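Local coordinates for hypothetical protein (Caulobacter vibrioides, PDB 2QAS) that probably serves as an SspB-type adaptor that recognises ssrA-tagged substrates and delivers them to the ClpX unfoldase for degradation, at residues 47-53 / 70-76; 85-91 / 103-107; 21-27 / 120-126; 75-81 / 92-96. All blocks are in the same frame, centred on the assembly; numbering follows the deposited sequence.

Interaction 1. Residues 47-53 / 70-76; sequences LYITFKT and DEMTIVL
With CG between its backbone N and carbonyl carbon (chi1 64°), Phe51 leans toward Met72, whose CG stands anti to the backbone N (chi1 -176°) and whose chain runs alongside the ring. Met72 CB lies over one ring face, 4.2 Å from the Phe51 centroid, and SD comes obliquely to 3.9 Å from Phe51 CZ, a Met-aromatic contact. Ile74 CG2 meets the ring edge. On the other face of the sheet, Thr50 and Thr73 both turn OG1 beside their own backbone N, and the two hydroxyls are hydrogen-bonded at 2.9 Å, OG1 to OG1. Next along, Val75 CG2 sits 3.7 Å above the plane of the Tyr48 ring, offset toward its rim, in a CH-pi contact. Antiparallel pairing binds strands 47-52 and 71-76: Leu47 with Leu76, Ile49 with Ile74 and Phe51 with Met72 each exchange two backbone bonds, including Ile49 N to Ile74 O at 2.9 Å. Within this chain strand 71-76 is outermost in its sheet, and a bound peptide is hydrogen-bonded to the backbone of Thr73. The buried Thr50 and Thr73 hydroxyls thus satisfy each other, while Glu71, on the same face, reaches across strand 47-52 to bond Thr111 OG1 through OE1.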
# COMPACT_ATOMS: atom_id res chain seq x y z
N LEU A 47 -12.08 -5.47 -14.31
CA LEU A 47 -11.66 -4.17 -13.78
C LEU A 47 -11.97 -2.93 -14.59
O LEU A 47 -11.99 -2.95 -15.81
CB LEU A 47 -10.15 -4.20 -13.50
CG LEU A 47 -9.58 -5.49 -12.89
CD1 LEU A 47 -8.08 -5.36 -12.71
CD2 LEU A 47 -10.25 -5.78 -11.55
N TYR A 48 -12.21 -1.84 -13.88
CA TYR A 48 -12.45 -0.54 -14.48
C TYR A 48 -11.32 0.34 -13.97
O TYR A 48 -11.21 0.58 -12.77
CB TYR A 48 -13.79 0.04 -14.05
CG TYR A 48 -14.98 -0.51 -14.80
CD1 TYR A 48 -15.49 -1.78 -14.52
CD2 TYR A 48 -15.56 0.21 -15.85
CE1 TYR A 48 -16.55 -2.31 -15.25
CE2 TYR A 48 -16.62 -0.31 -16.59
CZ TYR A 48 -17.11 -1.57 -16.29
OH TYR A 48 -18.15 -2.09 -17.04
N ILE A 49 -10.46 0.78 -14.88
CA ILE A 49 -9.34 1.62 -14.52
C ILE A 49 -9.55 3.02 -15.09
O ILE A 49 -9.81 3.17 -16.28
CB ILE A 49 -8.01 1.09 -15.12
CG1 ILE A 49 -7.82 -0.38 -14.79
CG2 ILE A 49 -6.85 1.92 -14.62
CD1 ILE A 49 -7.76 -0.65 -13.35
N THR A 50 -9.45 4.04 -14.25
CA THR A 50 -9.60 5.40 -14.74
C THR A 50 -8.29 6.12 -14.54
O THR A 50 -7.68 6.02 -13.48
CB THR A 50 -10.72 6.15 -14.00
OG1 THR A 50 -11.92 5.36 -14.03
CG2 THR A 50 -10.99 7.49 -14.67
N PHE A 51 -7.83 6.84 -15.56
CA PHE A 51 -6.56 7.56 -15.46
C PHE A 51 -6.54 8.91 -16.17
O PHE A 51 -7.37 9.20 -17.04
CB PHE A 51 -5.43 6.72 -16.03
CG PHE A 51 -5.56 6.45 -17.50
CD1 PHE A 51 -6.44 5.47 -17.96
CD2 PHE A 51 -4.81 7.17 -18.43
CE1 PHE A 51 -6.58 5.22 -19.32
CE2 PHE A 51 -4.94 6.93 -19.79
CZ PHE A 51 -5.82 5.95 -20.25
N LYS A 52 -5.56 9.72 -15.79
CA LYS A 52 -5.37 11.05 -16.35
C LYS A 52 -4.59 10.89 -17.65
O LYS A 52 -3.44 10.47 -17.63
CB LYS A 52 -4.59 11.93 -15.37
CG LYS A 52 -4.83 13.42 -15.53
CD LYS A 52 -6.22 13.82 -15.03
CE LYS A 52 -6.57 15.26 -15.41
NZ LYS A 52 -5.49 16.22 -15.01
N THR A 53 -5.23 11.22 -18.76
CA THR A 53 -4.64 11.12 -20.10
C THR A 53 -3.38 11.96 -20.30
O THR A 53 -2.47 11.56 -21.04
CB THR A 53 -5.66 11.54 -21.16
OG1 THR A 53 -6.81 10.69 -21.07
CG2 THR A 53 -5.07 11.43 -22.55
N ASP A 70 -8.76 14.88 -20.39
CA ASP A 70 -8.17 14.61 -19.09
C ASP A 70 -8.34 13.18 -18.57
O ASP A 70 -7.36 12.46 -18.42
CB ASP A 70 -8.70 15.60 -18.03
CG ASP A 70 -10.15 15.36 -17.65
OD1 ASP A 70 -10.50 15.63 -16.47
OD2 ASP A 70 -10.94 14.92 -18.51
N GLU A 71 -9.58 12.76 -18.32
CA GLU A 71 -9.86 11.42 -17.80
C GLU A 71 -10.21 10.40 -18.88
O GLU A 71 -10.74 10.75 -19.93
CB GLU A 71 -11.02 11.49 -16.80
CG GLU A 71 -10.76 12.37 -15.59
CD GLU A 71 -9.89 11.69 -14.56
OE1 GLU A 71 -10.34 10.66 -14.00
OE2 GLU A 71 -8.77 12.17 -14.29
N MET A 72 -9.92 9.14 -18.59
CA MET A 72 -10.26 8.06 -19.52
C MET A 72 -10.39 6.78 -18.73
O MET A 72 -9.50 6.42 -17.97
CB MET A 72 -9.20 7.88 -20.61
CG MET A 72 -9.60 6.82 -21.64
SD MET A 72 -8.45 6.57 -23.04
CE MET A 72 -8.64 4.84 -23.30
N THR A 73 -11.51 6.10 -18.92
CA THR A 73 -11.74 4.83 -18.24
C THR A 73 -11.62 3.70 -19.25
O THR A 73 -12.00 3.85 -20.41
CB THR A 73 -13.14 4.77 -17.60
OG1 THR A 73 -13.24 5.78 -16.58
CG2 THR A 73 -13.39 3.40 -16.96
N ILE A 74 -11.05 2.59 -18.81
CA ILE A 74 -10.94 1.42 -19.67
C ILE A 74 -11.44 0.27 -18.85
O ILE A 74 -11.33 0.28 -17.63
CB ILE A 74 -9.48 1.15 -20.14
CG1 ILE A 74 -8.57 0.83 -18.96
CG2 ILE A 74 -8.95 2.34 -20.93
CD1 ILE A 74 -7.12 0.67 -19.36
N VAL A 75 -12.02 -0.73 -19.50
CA VAL A 75 -12.52 -1.88 -18.80
C VAL A 75 -11.72 -3.09 -19.26
O VAL A 75 -11.44 -3.23 -20.47
CB VAL A 75 -14.04 -2.07 -19.07
CG1 VAL A 75 -14.30 -2.19 -20.57
CG2 VAL A 75 -14.56 -3.29 -18.33
N LEU A 76 -11.32 -3.92 -18.30
CA LEU A 76 -10.55 -5.12 -18.58
C LEU A 76 -11.46 -6.29 -18.23
O LEU A 76 -11.57 -6.67 -17.07
CB LEU A 76 -9.28 -5.15 -17.73
CG LEU A 76 -8.31 -4.00 -17.99
CD1 LEU A 76 -7.11 -4.11 -17.07
CD2 LEU A 76 -7.88 -4.02 -19.46

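Interaction 2. Residues 85-91 / 103-107; sequences PGETFFS and LSVPY
Phe90 and Val105 make the close-packed half of the contact. Their side chains run alongside each other in the same direction, with Val105 CB over one face of the Phe90 ring, 4.1 Å from its centroid. Tyr107, two residues on, approaches the same ring, its CE2 3.6 Å from Phe90 CD1, the two rings oblique with planes at 31°. With CG anti to its carbonyl carbon (chi1 -60°), the Tyr107 ring reaches back under the turn, where OH donates to Gly86 O at 3.1 Å and Pro85 CB packs against the Tyr107 hydroxyl; Tyr107 N donates to Thr88 O at 3.3 Å. Phe90 and Val105 belong to the beta hairpin of strands 89-96 and 99-106, forming a hydrogen-bonded antiparallel pair, Phe90 N to Val105 O at 2.9 Å; residues 86-88 form the turn leading into strand 89-96. Helix 16-35 covers the Phe90 face through Leu32, which touches both Phe90 and Tyr107. The opposite face is looser. Phe89 CB still rests on Pro106 CA at 3.5 Å, but the Phe89 ring is exposed. Thr88 and Glu87 lie at the solvent side of the turn, where the Glu87 carboxylate forms salt bridges with Lys29 and Lys33 of helix 16-35.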
# COMPACT_ATOMS: atom_id res chain seq x y z
N PRO A 85 1.92 -5.80 -17.02
CA PRO A 85 2.07 -4.91 -15.86
C PRO A 85 3.49 -4.83 -15.31
O PRO A 85 3.93 -5.71 -14.57
CB PRO A 85 1.08 -5.50 -14.85
CG PRO A 85 1.14 -6.95 -15.14
CD PRO A 85 1.20 -7.03 -16.65
N GLY A 86 4.20 -3.77 -15.69
CA GLY A 86 5.56 -3.57 -15.22
C GLY A 86 5.52 -3.16 -13.76
O GLY A 86 4.46 -3.20 -13.13
N GLU A 87 6.66 -2.76 -13.20
CA GLU A 87 6.67 -2.37 -11.79
C GLU A 87 6.22 -0.93 -11.58
O GLU A 87 5.71 -0.59 -10.51
CB GLU A 87 8.06 -2.61 -11.17
CG GLU A 87 8.51 -4.11 -11.15
CD GLU A 87 7.82 -4.98 -10.07
OE1 GLU A 87 8.01 -6.21 -10.09
OE2 GLU A 87 7.11 -4.44 -9.21
N THR A 88 6.37 -0.08 -12.60
CA THR A 88 5.96 1.32 -12.47
C THR A 88 4.80 1.74 -13.38
O THR A 88 4.20 2.80 -13.19
CB THR A 88 7.15 2.26 -12.72
OG1 THR A 88 7.71 2.00 -14.02
CG2 THR A 88 8.22 2.05 -11.66
N PHE A 89 4.48 0.92 -14.38
CA PHE A 89 3.40 1.22 -15.30
C PHE A 89 2.95 -0.06 -16.00
O PHE A 89 3.67 -1.06 -15.98
CB PHE A 89 3.88 2.21 -16.36
CG PHE A 89 4.76 1.60 -17.40
CD1 PHE A 89 4.22 1.03 -18.54
CD2 PHE A 89 6.14 1.53 -17.20
CE1 PHE A 89 5.03 0.40 -19.47
CE2 PHE A 89 6.96 0.89 -18.12
CZ PHE A 89 6.40 0.32 -19.26
N PHE A 90 1.77 -0.04 -16.61
CA PHE A 90 1.28 -1.21 -17.33
C PHE A 90 0.87 -0.83 -18.75
O PHE A 90 0.51 0.33 -19.01
CB PHE A 90 0.09 -1.87 -16.61
CG PHE A 90 -1.18 -1.04 -16.63
CD1 PHE A 90 -1.40 -0.05 -15.67
CD2 PHE A 90 -2.17 -1.27 -17.58
CE1 PHE A 90 -2.58 0.70 -15.66
CE2 PHE A 90 -3.36 -0.53 -17.59
CZ PHE A 90 -3.56 0.46 -16.63
N SER A 91 0.98 -1.78 -19.67
CA SER A 91 0.56 -1.52 -21.04
C SER A 91 -0.41 -2.64 -21.43
O SER A 91 -0.31 -3.75 -20.91
CB SER A 91 1.77 -1.41 -22.00
OG SER A 91 2.56 -2.57 -22.00
N LEU A 103 -1.73 0.89 -25.20
CA LEU A 103 -1.70 1.93 -24.20
C LEU A 103 -0.72 1.61 -23.09
O LEU A 103 -0.56 0.44 -22.71
CB LEU A 103 -3.07 2.09 -23.54
CG LEU A 103 -4.20 2.76 -24.30
CD1 LEU A 103 -5.44 2.71 -23.41
CD2 LEU A 103 -3.83 4.20 -24.63
N SER A 104 -0.09 2.65 -22.57
CA SER A 104 0.83 2.52 -21.46
C SER A 104 0.36 3.50 -20.42
O SER A 104 0.20 4.69 -20.71
CB SER A 104 2.26 2.84 -21.89
OG SER A 104 2.88 1.67 -22.38
N VAL A 105 0.12 3.01 -19.22
CA VAL A 105 -0.36 3.87 -18.15
C VAL A 105 0.44 3.68 -16.87
O VAL A 105 0.62 2.56 -16.39
CB VAL A 105 -1.85 3.59 -17.85
CG1 VAL A 105 -2.35 4.50 -16.74
CG2 VAL A 105 -2.66 3.77 -19.13
N PRO A 106 0.96 4.79 -16.30
CA PRO A 106 1.73 4.65 -15.06
C PRO A 106 0.73 4.49 -13.92
O PRO A 106 -0.40 4.98 -14.02
CB PRO A 106 2.49 5.98 -14.97
CG PRO A 106 2.54 6.47 -16.38
CD PRO A 106 1.16 6.13 -16.88
N TYR A 107 1.12 3.81 -12.86
CA TYR A 107 0.20 3.67 -11.75
C TYR A 107 -0.04 5.03 -11.12
O TYR A 107 -1.07 5.27 -10.49
CB TYR A 107 0.76 2.68 -10.73
CG TYR A 107 0.96 1.32 -11.36
CD1 TYR A 107 2.24 0.82 -11.60
CD2 TYR A 107 -0.13 0.56 -11.78
CE1 TYR A 107 2.42 -0.40 -12.25
CE2 TYR A 107 0.04 -0.66 -12.43
CZ TYR A 107 1.32 -1.14 -12.66
OH TYR A 107 1.51 -2.33 -13.31

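Interaction 3. Residues 21-27 / 120-126; sequences QDALRGV and FALQFSA
Helix 16-35 packs across strand 120-123, outermost within this chain in the four-stranded antiparallel sheet, and residues 21-27 meet that strand and the loop leaving it. The segment axes approach to 9.5 Å, with 139° between their directions. Phe124 has the largest share of the contact: its side chain leaves the backbone toward the helix, and the ring slides in beside Arg25. The Arg25 side chain runs past the ring in the opposite sense, extended from CG to NE, so that its aliphatic part comes first, CG 3.4 Å from Phe124 CD2, and its flat end afterwards. There the guanidinium lies at only 25° to the ring plane, with Phe124 CG above one guanidinium face and displaced toward the rim. Phe124 CB is 3.3 Å from Arg25 CZ, and Ser125 CB stands at the guanidinium edge. NH1 is hydrogen-bonded to Leu110 O, which ties the arginine to the start of strand 110-115 while its face rests on the phenylalanine. At Val27 the packing is aliphatic, Leu122 CD1 lying 4.1 Å from Val27 CB. The same helix also forms part of the dimer interface, where Ala23 packs on Val27 of the second subunit and Phe120 stacks on Tyr16 of that subunit. Leu24 CB lies 4.0 Å from Phe124 CE2. Gln21 O lies at the ring edge, near its plane, 3.7 Å from Phe124 CD2.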
# COMPACT_ATOMS: atom_id res chain seq x y z
N GLN A 21 -2.13 6.68 0.15
CA GLN A 21 -2.64 6.75 -1.22
C GLN A 21 -1.71 5.96 -2.15
O GLN A 21 -2.16 5.16 -2.95
CB GLN A 21 -2.71 8.20 -1.67
CG GLN A 21 -3.85 8.53 -2.62
CD GLN A 21 -5.19 8.62 -1.90
OE1 GLN A 21 -5.62 7.67 -1.23
NE2 GLN A 21 -5.86 9.76 -2.04
N ASP A 22 -0.41 6.21 -2.04
CA ASP A 22 0.57 5.50 -2.86
C ASP A 22 0.53 4.03 -2.55
O ASP A 22 0.52 3.19 -3.45
CB ASP A 22 1.98 6.02 -2.59
CG ASP A 22 2.11 7.49 -2.86
OD1 ASP A 22 1.69 7.93 -3.95
OD2 ASP A 22 2.63 8.20 -1.97
N ALA A 23 0.52 3.71 -1.26
CA ALA A 23 0.48 2.33 -0.83
C ALA A 23 -0.68 1.62 -1.54
O ALA A 23 -0.53 0.51 -2.02
CB ALA A 23 0.30 2.25 0.68
N LEU A 24 -1.82 2.29 -1.61
CA LEU A 24 -2.99 1.69 -2.23
C LEU A 24 -2.94 1.57 -3.75
O LEU A 24 -3.63 0.72 -4.33
CB LEU A 24 -4.24 2.44 -1.78
CG LEU A 24 -4.57 2.15 -0.31
CD1 LEU A 24 -5.75 2.99 0.14
CD2 LEU A 24 -4.87 0.67 -0.14
N ARG A 25 -2.15 2.40 -4.42
CA ARG A 25 -2.03 2.29 -5.87
C ARG A 25 -1.46 0.91 -6.15
O ARG A 25 -1.71 0.32 -7.20
CB ARG A 25 -1.10 3.36 -6.43
CG ARG A 25 -1.68 4.77 -6.39
CD ARG A 25 -0.74 5.78 -7.02
NE ARG A 25 -1.31 7.13 -7.01
CZ ARG A 25 -2.34 7.52 -7.76
NH1 ARG A 25 -2.93 6.66 -8.58
NH2 ARG A 25 -2.80 8.77 -7.68
N GLY A 26 -0.72 0.39 -5.17
CA GLY A 26 -0.11 -0.92 -5.30
C GLY A 26 -1.10 -2.06 -5.40
O GLY A 26 -0.74 -3.15 -5.86
N VAL A 27 -2.34 -1.83 -4.98
CA VAL A 27 -3.37 -2.88 -5.07
C VAL A 27 -3.75 -3.03 -6.55
O VAL A 27 -4.04 -4.12 -7.02
CB VAL A 27 -4.63 -2.52 -4.25
CG1 VAL A 27 -5.73 -3.54 -4.52
CG2 VAL A 27 -4.31 -2.50 -2.77
N PHE A 120 -15.77 -3.52 -5.10
CA PHE A 120 -14.59 -2.97 -4.45
C PHE A 120 -14.11 -1.78 -5.27
O PHE A 120 -13.90 -1.90 -6.47
CB PHE A 120 -13.49 -4.03 -4.35
CG PHE A 120 -12.21 -3.49 -3.78
CD1 PHE A 120 -11.19 -3.06 -4.63
CD2 PHE A 120 -12.05 -3.34 -2.41
CE1 PHE A 120 -10.03 -2.48 -4.11
CE2 PHE A 120 -10.89 -2.76 -1.88
CZ PHE A 120 -9.88 -2.33 -2.74
N ALA A 121 -13.93 -0.64 -4.62
CA ALA A 121 -13.48 0.56 -5.33
C ALA A 121 -12.37 1.31 -4.60
O ALA A 121 -12.23 1.20 -3.40
CB ALA A 121 -14.67 1.48 -5.56
N LEU A 122 -11.59 2.08 -5.36
CA LEU A 122 -10.50 2.89 -4.81
C LEU A 122 -10.45 4.21 -5.56
O LEU A 122 -10.74 4.25 -6.75
CB LEU A 122 -9.14 2.18 -4.97
CG LEU A 122 -8.87 0.90 -4.19
CD1 LEU A 122 -7.52 0.34 -4.61
CD2 LEU A 122 -8.89 1.17 -2.70
N GLN A 123 -10.09 5.29 -4.87
CA GLN A 123 -9.99 6.61 -5.50
C GLN A 123 -8.65 7.22 -5.11
O GLN A 123 -8.33 7.31 -3.93
CB GLN A 123 -11.15 7.50 -5.03
CG GLN A 123 -12.55 6.93 -5.33
CD GLN A 123 -13.70 7.78 -4.76
OE1 GLN A 123 -13.83 8.96 -5.10
NE2 GLN A 123 -14.53 7.18 -3.91
N PHE A 124 -7.87 7.64 -6.10
CA PHE A 124 -6.56 8.23 -5.84
C PHE A 124 -6.45 9.68 -6.31
O PHE A 124 -7.43 10.31 -6.69
CB PHE A 124 -5.44 7.44 -6.52
CG PHE A 124 -5.60 5.95 -6.43
CD1 PHE A 124 -6.38 5.27 -7.36
CD2 PHE A 124 -4.96 5.23 -5.44
CE1 PHE A 124 -6.52 3.90 -7.30
CE2 PHE A 124 -5.09 3.85 -5.38
CZ PHE A 124 -5.87 3.19 -6.31
N SER A 125 -5.21 10.18 -6.28
CA SER A 125 -4.86 11.54 -6.69
C SER A 125 -5.82 12.58 -6.11
O SER A 125 -5.85 13.73 -6.55
CB SER A 125 -4.83 11.65 -8.22
OG SER A 125 -4.32 12.91 -8.63
N ALA A 126 -6.60 12.16 -5.12
CA ALA A 126 -7.57 13.03 -4.47
C ALA A 126 -7.21 13.21 -2.99
O ALA A 126 -7.55 12.37 -2.16
CB ALA A 126 -8.98 12.45 -4.61

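Interaction 4. Residues 75-81 / 92-96; sequences VLQHQYW and VTLKF
Trp81, Leu94 and Lys95 dominate this contact, in which the start of strand 81-85, an edge strand within this chain, and the loop before it meet strand 89-96 of the three-stranded antiparallel sheet. Trp81 has the largest share of buried surface. It forms a hydrogen-bonded antiparallel pair with Thr93, giving its N to Thr93 O at 3.0 Å and receiving Thr93 N at its own carbonyl. Thr93 O also faces the indole edge, 3.4 Å from CE3 and near the ring plane. Beyond it, the extended Lys95 side chain passes obliquely along the six-membered ring, with CG touching CZ3 and its end, NZ, 3.9 Å from Trp81 CH2. The Lys95 methylenes also pass Gln79, whose OE1 is 3.8 Å from CD; NE2 of that glutamine binds the backbone of the bound peptide.

Leu94 fills the inner side. Its CG stands anti to the carbonyl carbon (chi1 -57°), which brings CD2 into the angle of the loop, 3.5 Å from Tyr80 CB and 3.9 Å from Leu76 CD2, the two leucines crossing at about a right angle. Val92 CG1 packs against the same Tyr80 CB, and Tyr80 OH makes a weak hydrogen bond to Ala35 O of helix 16-35. The contact thus joins the end of strand 71-76 to the second sheet beside the peptide site, where Lys95 provides backbone bonds. A water spans the two segments, donating to Gln79 O at 2.7 Å and accepting from Lys95 N at 2.8 Å.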
# COMPACT_ATOMS: atom_id res chain seq x y z
N VAL A 75 -12.02 -0.73 -19.50
CA VAL A 75 -12.52 -1.88 -18.80
C VAL A 75 -11.72 -3.09 -19.26
O VAL A 75 -11.44 -3.23 -20.47
CB VAL A 75 -14.04 -2.07 -19.07
CG1 VAL A 75 -14.30 -2.19 -20.57
CG2 VAL A 75 -14.56 -3.29 -18.33
N LEU A 76 -11.32 -3.92 -18.30
CA LEU A 76 -10.55 -5.12 -18.58
C LEU A 76 -11.46 -6.29 -18.23
O LEU A 76 -11.57 -6.67 -17.07
CB LEU A 76 -9.28 -5.15 -17.73
CG LEU A 76 -8.31 -4.00 -17.99
CD1 LEU A 76 -7.11 -4.11 -17.07
CD2 LEU A 76 -7.88 -4.02 -19.46
N GLN A 77 -12.11 -6.84 -19.24
CA GLN A 77 -13.04 -7.93 -19.02
C GLN A 77 -13.07 -8.89 -20.20
O GLN A 77 -12.44 -9.95 -20.17
CB GLN A 77 -14.43 -7.33 -18.76
CG GLN A 77 -15.59 -8.31 -18.55
CD GLN A 77 -16.89 -7.61 -18.11
OE1 GLN A 77 -17.30 -6.60 -18.70
NE2 GLN A 77 -17.53 -8.14 -17.08
N HIS A 78 -13.79 -8.50 -21.25
CA HIS A 78 -13.94 -9.33 -22.44
C HIS A 78 -12.98 -9.00 -23.57
O HIS A 78 -12.74 -9.85 -24.42
CB HIS A 78 -15.36 -9.22 -23.00
CG HIS A 78 -16.43 -9.56 -22.01
ND1 HIS A 78 -17.40 -8.66 -21.64
CD2 HIS A 78 -16.65 -10.68 -21.30
CE1 HIS A 78 -18.19 -9.22 -20.73
NE2 HIS A 78 -17.75 -10.45 -20.51
N GLN A 79 -12.44 -7.79 -23.59
CA GLN A 79 -11.58 -7.42 -24.71
C GLN A 79 -10.29 -6.69 -24.40
O GLN A 79 -10.22 -5.46 -24.44
CB GLN A 79 -12.40 -6.61 -25.72
CG GLN A 79 -13.54 -7.42 -26.36
CD GLN A 79 -14.29 -6.64 -27.43
OE1 GLN A 79 -13.69 -6.11 -28.35
NE2 GLN A 79 -15.62 -6.59 -27.31
N TYR A 80 -9.26 -7.47 -24.08
CA TYR A 80 -7.94 -6.94 -23.80
C TYR A 80 -6.92 -8.03 -24.07
O TYR A 80 -7.15 -9.21 -23.79
CB TYR A 80 -7.81 -6.42 -22.38
CG TYR A 80 -7.80 -7.48 -21.30
CD1 TYR A 80 -8.99 -7.94 -20.75
CD2 TYR A 80 -6.60 -7.95 -20.77
CE1 TYR A 80 -8.99 -8.84 -19.68
CE2 TYR A 80 -6.58 -8.84 -19.71
CZ TYR A 80 -7.78 -9.28 -19.17
OH TYR A 80 -7.76 -10.16 -18.09
N TRP A 81 -5.78 -7.63 -24.61
CA TRP A 81 -4.76 -8.57 -24.98
C TRP A 81 -3.42 -8.09 -24.51
O TRP A 81 -3.21 -6.89 -24.30
CB TRP A 81 -4.73 -8.70 -26.50
CG TRP A 81 -5.99 -9.26 -27.06
CD1 TRP A 81 -6.26 -10.57 -27.30
CD2 TRP A 81 -7.20 -8.53 -27.36
NE1 TRP A 81 -7.57 -10.71 -27.72
CE2 TRP A 81 -8.17 -9.48 -27.77
CE3 TRP A 81 -7.55 -7.17 -27.33
CZ2 TRP A 81 -9.47 -9.12 -28.13
CZ3 TRP A 81 -8.85 -6.81 -27.69
CH2 TRP A 81 -9.80 -7.79 -28.09
N VAL A 92 -1.35 -2.33 -22.32
CA VAL A 92 -2.40 -3.26 -22.76
C VAL A 92 -2.89 -2.92 -24.15
O VAL A 92 -2.83 -1.77 -24.58
CB VAL A 92 -3.69 -3.15 -21.88
CG1 VAL A 92 -4.51 -4.41 -22.00
CG2 VAL A 92 -3.34 -2.87 -20.45
N THR A 93 -3.43 -3.92 -24.84
CA THR A 93 -4.00 -3.70 -26.16
C THR A 93 -5.51 -3.80 -25.99
O THR A 93 -6.01 -4.78 -25.44
CB THR A 93 -3.57 -4.76 -27.16
OG1 THR A 93 -2.15 -4.67 -27.36
CG2 THR A 93 -4.28 -4.55 -28.49
N LEU A 94 -6.22 -2.78 -26.45
CA LEU A 94 -7.67 -2.75 -26.37
C LEU A 94 -8.22 -2.38 -27.76
O LEU A 94 -7.45 -2.01 -28.66
CB LEU A 94 -8.11 -1.69 -25.35
CG LEU A 94 -7.59 -1.79 -23.91
CD1 LEU A 94 -8.07 -0.57 -23.13
CD2 LEU A 94 -8.09 -3.08 -23.25
N LYS A 95 -9.53 -2.44 -27.94
CA LYS A 95 -10.15 -2.11 -29.22
C LYS A 95 -11.04 -0.90 -29.13
O LYS A 95 -11.83 -0.77 -28.20
CB LYS A 95 -10.98 -3.28 -29.74
CG LYS A 95 -10.19 -4.31 -30.46
CD LYS A 95 -11.08 -5.41 -30.97
CE LYS A 95 -10.24 -6.43 -31.71
NZ LYS A 95 -10.97 -7.70 -31.79
N PHE A 96 -10.93 -0.02 -30.11
CA PHE A 96 -11.75 1.19 -30.16
C PHE A 96 -12.37 1.20 -31.55
O PHE A 96 -11.67 1.33 -32.56
CB PHE A 96 -10.89 2.43 -29.93
CG PHE A 96 -10.13 2.39 -28.64
CD1 PHE A 96 -8.95 1.69 -28.53
CD2 PHE A 96 -10.64 3.04 -27.51
CE1 PHE A 96 -8.27 1.62 -27.31
CE2 PHE A 96 -9.96 2.98 -26.28
CZ PHE A 96 -8.78 2.27 -26.18
O HOH W 1 -11.11 -3.29 -25.84

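Overall arrangement
Following the chain from the N terminus, residues 21-27 open interaction 3, which closes only at 120-126, encloses all the others and joins helix 16-35 to the end of the four-stranded sheet at strand 120-123. Interaction 1 comes next: it closes the loop from strand 47-52 to strand 71-76 before interaction 2 opens, and hands Val75 and Leu76 on to interaction 4. Interactions 4 and 2 then cross, since 85-91 lies between 75-81 and 92-96 and 103-107 follows 92-96. The two sheets meet where Ile49, Phe51 and Met72 of interaction 1 pack on Phe90, Val105 and Leu103 of interaction 2, and where Ile74 and Met72 touch Leu94 and Phe96 of interaction 4.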